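Local coordinates for structural polyprotein, VP2 (PDB 5CDD) that probably serves as a structural subunit of the virus capsid, one of the coat proteins cut from a longer polyprotein, at residues 50-55 with 143-148. Sequence-based numbering, arbitrary orientation.
Sequences TLPSTV and EAYDLV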
loop_
_atom_site.group_PDB
_atom_site.type_symbol
_atom_site.label_atom_id
_atom_site.label_comp_id
_atom_site.label_asym_id
_atom_site.label_seq_id
_atom_site.Cartn_x
_atom_site.Cartn_y
_atom_site.Cartn_z
ATOM N N THR C 50 -35.128 -54.827 -1.501
ATOM C CA THR C 50 -35.021 -53.684 -0.609
ATOM C C THR C 50 -33.812 -53.930 0.279
ATOM O O THR C 50 -33.811 -54.808 1.140
ATOM C CB THR C 50 -36.281 -53.503 0.263
ATOM O OG1 THR C 50 -36.076 -52.423 1.189
ATOM C CG2 THR C 50 -36.603 -54.785 1.011
ATOM N N LEU C 51 -32.766 -53.149 0.044
ATOM C CA LEU C 51 -31.529 -53.279 0.803
ATOM C C LEU C 51 -31.423 -52.251 1.921
ATOM O O LEU C 51 -32.045 -51.190 1.862
ATOM C CB LEU C 51 -30.345 -53.152 -0.146
ATOM C CG LEU C 51 -30.344 -54.202 -1.251
ATOM C CD1 LEU C 51 -29.365 -53.826 -2.339
ATOM C CD2 LEU C 51 -29.982 -55.551 -0.658
ATOM N N PRO C 52 -30.603 -52.538 2.944
ATOM C CA PRO C 52 -29.791 -53.749 3.089
ATOM C C PRO C 52 -30.461 -54.913 3.818
ATOM O O PRO C 52 -29.850 -55.967 3.980
ATOM C CB PRO C 52 -28.579 -53.236 3.846
ATOM C CG PRO C 52 -29.222 -52.297 4.837
ATOM C CD PRO C 52 -30.209 -51.528 3.945
ATOM N N SER C 53 -31.703 -54.730 4.254
ATOM C CA SER C 53 -32.401 -55.785 4.975
ATOM C C SER C 53 -32.453 -57.113 4.230
ATOM O O SER C 53 -32.375 -58.172 4.847
ATOM C CB SER C 53 -33.827 -55.349 5.322
ATOM O OG SER C 53 -34.620 -55.197 4.154
ATOM N N THR C 54 -32.584 -57.067 2.910
ATOM C CA THR C 54 -32.651 -58.293 2.123
ATOM C C THR C 54 -31.435 -59.190 2.313
ATOM O O THR C 54 -31.561 -60.409 2.437
ATOM C CB THR C 54 -32.787 -57.983 0.615
ATOM O OG1 THR C 54 -34.055 -57.368 0.361
ATOM C CG2 THR C 54 -32.687 -59.254 -0.206
ATOM N N VAL C 55 -30.253 -58.585 2.326
ATOM C CA VAL C 55 -29.024 -59.349 2.488
ATOM C C VAL C 55 -28.777 -59.681 3.962
ATOM O O VAL C 55 -28.170 -60.703 4.284
ATOM C CB VAL C 55 -27.811 -58.580 1.913
ATOM C CG1 VAL C 55 -27.622 -57.284 2.661
ATOM C CG2 VAL C 55 -26.553 -59.434 1.992
ATOM N N GLU C 143 -26.059 -41.414 9.700
ATOM C CA GLU C 143 -24.704 -41.837 10.020
ATOM C C GLU C 143 -24.561 -43.354 10.067
ATOM O O GLU C 143 -23.457 -43.888 9.921
ATOM C CB GLU C 143 -24.269 -41.232 11.354
ATOM C CG GLU C 143 -24.288 -39.706 11.390
ATOM C CD GLU C 143 -23.543 -39.072 10.222
ATOM O OE1 GLU C 143 -24.133 -38.956 9.124
ATOM O OE2 GLU C 143 -22.363 -38.697 10.401
ATOM N N ALA C 144 -25.678 -44.047 10.270
ATOM C CA ALA C 144 -25.672 -45.503 10.333
ATOM C C ALA C 144 -27.078 -46.086 10.227
ATOM O O ALA C 144 -28.076 -45.381 10.385
ATOM C CB ALA C 144 -25.012 -45.968 11.622
ATOM N N TYR C 145 -27.137 -47.386 9.957
ATOM C CA TYR C 145 -28.395 -48.111 9.825
ATOM C C TYR C 145 -28.768 -48.728 11.172
ATOM O O TYR C 145 -27.954 -49.407 11.796
ATOM C CB TYR C 145 -28.232 -49.210 8.768
ATOM C CG TYR C 145 -29.444 -50.093 8.560
ATOM C CD1 TYR C 145 -30.623 -49.582 8.018
ATOM C CD2 TYR C 145 -29.407 -51.447 8.894
ATOM C CE1 TYR C 145 -31.735 -50.400 7.812
ATOM C CE2 TYR C 145 -30.510 -52.271 8.693
ATOM C CZ TYR C 145 -31.670 -51.741 8.153
ATOM O OH TYR C 145 -32.761 -52.554 7.954
ATOM N N ASP C 146 -29.995 -48.487 11.624
ATOM C CA ASP C 146 -30.457 -49.033 12.895
ATOM C C ASP C 146 -30.829 -50.502 12.709
ATOM O O ASP C 146 -31.839 -50.819 12.079
ATOM C CB ASP C 146 -31.675 -48.258 13.393
ATOM C CG ASP C 146 -31.995 -48.548 14.845
ATOM O OD1 ASP C 146 -32.149 -49.737 15.199
ATOM O OD2 ASP C 146 -32.094 -47.583 15.631
ATOM N N LEU C 147 -30.013 -51.393 13.263
ATOM C CA LEU C 147 -30.248 -52.826 13.146
ATOM C C LEU C 147 -31.468 -53.306 13.924
ATOM O O LEU C 147 -32.170 -54.214 13.491
ATOM C CB LEU C 147 -29.007 -53.598 13.611
ATOM C CG LEU C 147 -27.709 -53.374 12.827
ATOM C CD1 LEU C 147 -26.560 -54.029 13.564
ATOM C CD2 LEU C 147 -27.837 -53.935 11.421
ATOM N N VAL C 148 -31.733 -52.689 15.068
ATOM C CA VAL C 148 -32.863 -53.102 15.891
ATOM C C VAL C 148 -34.211 -52.649 15.334
ATOM O O VAL C 148 -35.189 -53.387 15.398
ATOM C CB VAL C 148 -32.715 -52.578 17.339
ATOM C CG1 VAL C 148 -33.841 -53.086 18.198
ATOM C CG2 VAL C 148 -31.405 -53.042 17.922
#
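P52 and Y145 meet in a CH-pi contact of a picornavirus-like jelly-roll capsid domain, where the turn after strand 47-51 meets the end of strand 131-146. P52 follows strand 47-51 of the four-stranded sheet. Y145 lies at the end of strand 131-146 in the other sheet, where its backbone pairs with L71. The proline ring presents CG, which sits over one face of the tyrosine ring. P52 CG lies 4.0 Å from the centroid of the Y145 ring and 8° off the ring normal, so it is almost centred. The peptide bond before P52 is cis, in the turn that follows the strand. Y145 points toward the turn from its CB on, and with CG anti to the backbone N (chi1 177°) the ring continues that way until its OH is beside S53. Y145 also touches E152 and D153, and P52 packs on D153 and F154, so the loop before strand 155-161 borders the contact. Within the turn, T50 O accepts two bonds, from T54 N and from T54 OG1 at 2.7 Å. S53 OG is hydrogen-bonded to D153 OD2. It is the carbon of that side chain that meets the tyrosine: S53 CB lies 4.0 Å from Y145 OH.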